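Conserved hypothetical protein (Deinococcus radiodurans, PDB 2A1V) is of unknown function but belongs to the YjbR (DUF419) family, small single-domain proteins built here on an antiparallel sheet with helices packed against it. Local coordinates at residues 18-23 against 110-115; 25-28 against 33-36. All blocks are in the same frame, centred on the assembly; numbering follows the deposited sequence.

Contact 1 of 2, residues 18-23 against 110-115; sequences DELPHS and GSYLLV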
# COMPACT_ATOMS: atom_id res chain seq x y z
N ASP A 18 -6.90 -7.06 4.45
CA ASP A 18 -7.93 -8.11 4.54
C ASP A 18 -9.32 -7.54 4.22
O ASP A 18 -10.19 -8.29 3.79
CB ASP A 18 -7.99 -8.73 5.95
CG ASP A 18 -6.93 -9.78 6.21
OD1 ASP A 18 -6.18 -10.21 5.30
OD2 ASP A 18 -6.83 -10.20 7.37
N GLU A 19 -9.53 -6.25 4.46
CA GLU A 19 -10.81 -5.59 4.16
C GLU A 19 -10.99 -5.06 2.72
O GLU A 19 -12.07 -4.54 2.38
CB GLU A 19 -10.94 -4.34 4.98
CG GLU A 19 -10.58 -4.46 6.40
CD GLU A 19 -10.37 -3.07 6.95
OE1 GLU A 19 -10.13 -2.18 6.06
OE2 GLU A 19 -10.41 -2.87 8.20
N LEU A 20 -9.91 -5.09 1.92
CA LEU A 20 -9.92 -4.52 0.58
C LEU A 20 -10.32 -5.62 -0.38
O LEU A 20 -9.78 -6.73 -0.34
CB LEU A 20 -8.57 -3.96 0.23
CG LEU A 20 -8.01 -3.01 1.26
CD1 LEU A 20 -6.56 -2.56 0.97
CD2 LEU A 20 -8.96 -1.82 1.40
N PRO A 21 -11.34 -5.34 -1.21
CA PRO A 21 -11.86 -6.33 -2.14
C PRO A 21 -10.84 -6.82 -3.14
O PRO A 21 -10.11 -6.02 -3.74
CB PRO A 21 -13.01 -5.57 -2.86
CG PRO A 21 -13.41 -4.51 -1.88
CD PRO A 21 -12.11 -4.07 -1.30
N HIS A 22 -10.86 -8.14 -3.31
CA HIS A 22 -9.98 -8.88 -4.21
C HIS A 22 -8.47 -8.71 -3.97
O HIS A 22 -7.65 -8.71 -4.93
CB HIS A 22 -10.33 -8.58 -5.64
CG HIS A 22 -11.76 -8.78 -5.96
ND1 HIS A 22 -12.31 -10.04 -6.15
CD2 HIS A 22 -12.78 -7.89 -6.09
CE1 HIS A 22 -13.60 -9.90 -6.42
NE2 HIS A 22 -13.91 -8.61 -6.39
N SER A 23 -8.10 -8.61 -2.67
CA SER A 23 -6.72 -8.48 -2.32
C SER A 23 -6.22 -9.89 -2.01
O SER A 23 -6.99 -10.75 -1.58
CB SER A 23 -6.49 -7.53 -1.15
OG SER A 23 -5.12 -7.58 -0.75
N GLY A 110 -4.86 4.32 -0.21
CA GLY A 110 -4.68 5.10 -1.42
C GLY A 110 -3.94 4.36 -2.54
O GLY A 110 -4.25 4.53 -3.75
N SER A 111 -2.92 3.57 -2.15
CA SER A 111 -2.09 2.83 -3.10
C SER A 111 -2.97 1.77 -3.82
O SER A 111 -2.98 1.69 -5.03
CB SER A 111 -0.90 2.17 -2.37
OG SER A 111 -0.11 1.41 -3.26
N TYR A 112 -3.73 1.01 -3.03
CA TYR A 112 -4.79 0.11 -3.51
C TYR A 112 -5.73 0.79 -4.51
O TYR A 112 -5.95 0.26 -5.60
CB TYR A 112 -5.61 -0.47 -2.33
CG TYR A 112 -6.84 -1.27 -2.70
CD1 TYR A 112 -8.04 -0.63 -2.93
CD2 TYR A 112 -6.78 -2.66 -2.88
CE1 TYR A 112 -9.15 -1.33 -3.34
CE2 TYR A 112 -7.89 -3.39 -3.25
CZ TYR A 112 -9.08 -2.72 -3.47
OH TYR A 112 -10.21 -3.40 -3.83
N LEU A 113 -6.30 1.93 -4.14
CA LEU A 113 -7.23 2.66 -5.05
C LEU A 113 -6.59 3.08 -6.36
O LEU A 113 -7.18 2.94 -7.46
CB LEU A 113 -7.85 3.86 -4.38
CG LEU A 113 -8.96 3.48 -3.41
CD1 LEU A 113 -9.28 4.70 -2.45
CD2 LEU A 113 -10.21 3.02 -4.17
N LEU A 114 -5.38 3.59 -6.24
CA LEU A 114 -4.65 4.07 -7.41
C LEU A 114 -4.44 2.90 -8.34
O LEU A 114 -4.62 3.00 -9.55
CB LEU A 114 -3.32 4.67 -6.94
CG LEU A 114 -2.22 5.20 -7.81
CD1 LEU A 114 -1.35 6.18 -6.94
CD2 LEU A 114 -1.38 4.07 -8.36
N VAL A 115 -4.02 1.78 -7.79
CA VAL A 115 -3.82 0.60 -8.61
C VAL A 115 -5.09 0.12 -9.31
O VAL A 115 -5.06 -0.20 -10.48
CB VAL A 115 -3.09 -0.54 -7.86
CG1 VAL A 115 -3.06 -1.79 -8.69
CG2 VAL A 115 -1.67 -0.12 -7.47

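Contact 2 of 2, residues 25-28 against 33-36; sequences ETFP and TLVF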
# COMPACT_ATOMS: atom_id res chain seq x y z
N GLU A 25 -2.39 -12.06 -0.82
CA GLU A 25 -1.03 -12.10 -0.35
C GLU A 25 -0.24 -13.19 -1.05
O GLU A 25 -0.73 -14.28 -1.29
CB GLU A 25 -1.00 -12.39 1.13
CG GLU A 25 -1.58 -11.26 1.95
CD GLU A 25 -1.59 -11.64 3.44
OE1 GLU A 25 -0.81 -12.53 3.80
OE2 GLU A 25 -2.33 -11.04 4.23
N THR A 26 0.99 -12.85 -1.41
CA THR A 26 1.94 -13.78 -2.04
C THR A 26 3.36 -13.37 -1.65
O THR A 26 3.59 -12.27 -1.10
CB THR A 26 1.88 -13.81 -3.61
OG1 THR A 26 1.95 -12.49 -4.16
CG2 THR A 26 0.66 -14.53 -4.09
N PHE A 27 4.28 -14.29 -1.92
CA PHE A 27 5.72 -14.10 -1.77
C PHE A 27 6.37 -14.47 -3.12
O PHE A 27 6.87 -15.56 -3.27
CB PHE A 27 6.26 -15.03 -0.66
CG PHE A 27 5.92 -14.61 0.74
CD1 PHE A 27 6.74 -13.76 1.44
CD2 PHE A 27 4.79 -15.09 1.36
CE1 PHE A 27 6.46 -13.40 2.75
CE2 PHE A 27 4.48 -14.72 2.68
CZ PHE A 27 5.32 -13.89 3.37
N PRO A 28 6.28 -13.58 -4.14
CA PRO A 28 6.74 -13.94 -5.49
C PRO A 28 8.27 -13.86 -5.72
O PRO A 28 8.76 -14.19 -6.81
CB PRO A 28 6.02 -12.91 -6.39
CG PRO A 28 5.87 -11.70 -5.50
CD PRO A 28 5.74 -12.20 -4.09
N THR A 33 9.85 -11.06 1.12
CA THR A 33 8.99 -9.97 0.65
C THR A 33 7.50 -10.41 0.42
O THR A 33 7.13 -11.10 -0.53
CB THR A 33 9.61 -9.28 -0.59
OG1 THR A 33 10.98 -8.89 -0.30
CG2 THR A 33 8.78 -7.99 -0.94
N LEU A 34 6.68 -10.02 1.37
CA LEU A 34 5.24 -10.11 1.27
C LEU A 34 4.69 -9.04 0.30
O LEU A 34 4.96 -7.84 0.43
CB LEU A 34 4.63 -9.92 2.65
CG LEU A 34 3.11 -10.07 2.80
CD1 LEU A 34 2.55 -11.49 2.38
CD2 LEU A 34 2.76 -9.75 4.24
N VAL A 35 3.91 -9.51 -0.67
CA VAL A 35 3.34 -8.67 -1.72
C VAL A 35 1.81 -8.77 -1.69
O VAL A 35 1.23 -9.85 -1.68
CB VAL A 35 3.89 -9.06 -3.09
CG1 VAL A 35 3.41 -8.09 -4.17
CG2 VAL A 35 5.42 -9.09 -3.09
N PHE A 36 1.17 -7.62 -1.60
CA PHE A 36 -0.28 -7.51 -1.70
C PHE A 36 -0.63 -7.08 -3.10
O PHE A 36 -0.11 -6.08 -3.62
CB PHE A 36 -0.85 -6.51 -0.69
CG PHE A 36 -0.50 -6.82 0.73
CD1 PHE A 36 0.68 -6.34 1.29
CD2 PHE A 36 -1.37 -7.58 1.51
CE1 PHE A 36 1.02 -6.63 2.62
CE2 PHE A 36 -1.07 -7.85 2.85
CZ PHE A 36 0.12 -7.38 3.40

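Contact 1 of 2, residues 18-23 against 110-115
Tyr112 reaches from helix 101-119 to the loop 18-23 and meets it in two ways, by its hydroxyl and by one face of its ring. The hydroxyl donates a short hydrogen bond, 2.6 Å from Tyr112 OH to Pro21 O. The approach lies in the carbonyl plane on a lone pair, with a C=O...donor angle of 130°, and the carbonyl oxygen sits at the edge of the ring, in its plane. The proline ring crosses the tyrosine at about a right angle and brings Pro21 CD to 3.2 Å from Tyr112 OH, so the phenol oxygen meets both the carbonyl and the ring of the same proline.

Over one face lies Leu20. Its CB stands 3.9 Å from the centroid of the Tyr112 ring in a CH-pi contact, displaced toward the rim, with Tyr112 CE2 the nearest ring atom. Leu20 CD1 runs back over the root of the ring, 3.9 Å from Tyr112 CG, as the two side chains slide past each other in opposite directions. With CG anti to the backbone N (chi1 172°), the tyrosine leaves the helix toward the loop.

The carbonyl of Pro21 belongs to the central peptide of a type II beta turn from Leu20 to Ser23, which is closed by a weak backbone bond. Outside the pair, Tyr47 of strand 43-51 packs edge-to-face with Tyr112 and also touches Leu20, while Glu19 forms a salt bridge with Arg109 of the same helix. The contact thus joins the turn before strand 23-26 to a helix packed on the sheet. Its chemistry is apolar apart from one phenol-to-carbonyl bond, which gives the hydroxyl of a buried tyrosine a backbone partner and links ring position to the orientation of the turn peptide.

Contact 2 of 2, residues 25-28 against 33-36
Val35 N gives its hydrogen to Thr26 O at 2.8 Å, a nearly straight bond with 166° at the hydrogen. The return bond, Thr26 N to Val35 O at 3.0 Å, completes the hydrogen-bonded pair of an antiparallel beta hairpin formed by strands 23-26 and 33-38, at one border of the sheet. Val35 O also receives a CA-H...O contact from Glu25, the neighbour of Thr26 that forms a non-hydrogen-bonded pair with Phe36.

Glu25 and Phe36 share a sheet face and lie side by side, pointing the same way. Glu25 CG meets the ring at 3.6 Å from Phe36 CE2, and the carboxylate is turned 73° from the ring plane. Beyond CG the glutamate chain is extended, which takes its carboxylate to a salt bridge with Arg14 of helix 10-17. That partner probably stabilises the charge beside the apolar side chains, among them Leu34, whose CD1 lies 3.8 Å from Glu25 OE1.

Past the paired residues, where 25-28 becomes loop, Phe27 and Leu34 make the next contact. Leu34 CD1 lies over one face of the Phe27 ring, 4.1 Å from its centroid in a CH-pi contact. Leu34 CG is anti to its own backbone N (chi1 -176°), and together with the second torsion this lets the methyl also reach Thr26 O. The backbone of Phe27 adds a CA-H...O contact to Thr33 O. Toward the next strand, the backbone of Leu34 bonds to Thr50, so 33-36 is flanked by strand 43-51 as well.

Thr26 and Val35 point their side chains to the face opposite that of Glu25 and Phe36. There Pro28 crosses the valine, and its ring is pressed tightly on one branch, Pro28 CD lying 3.3 Å from Val35 CG2.

From the N terminus the chain runs through helix 10-17 into the turn of 18-23, whose partner in contact 1 arrives 87 residues later on helix 101-119; the loop so closed takes in the whole six-stranded sheet and helix 65-74. Strand 23-26 begins where the turn ends, and contact 2 closes only a short hairpin connection to strand 33-38. Contact 2 is therefore nested inside the loop of contact 1, and their centres lie about 14 Å apart. Strand 43-51 serves both: it pairs with the hairpin, and its Tyr47 reaches Tyr112. Contact 1 ties the turn at the border of the sheet to helix 101-119, and contact 2 pairs the border strand with its neighbour, beside helix 10-17.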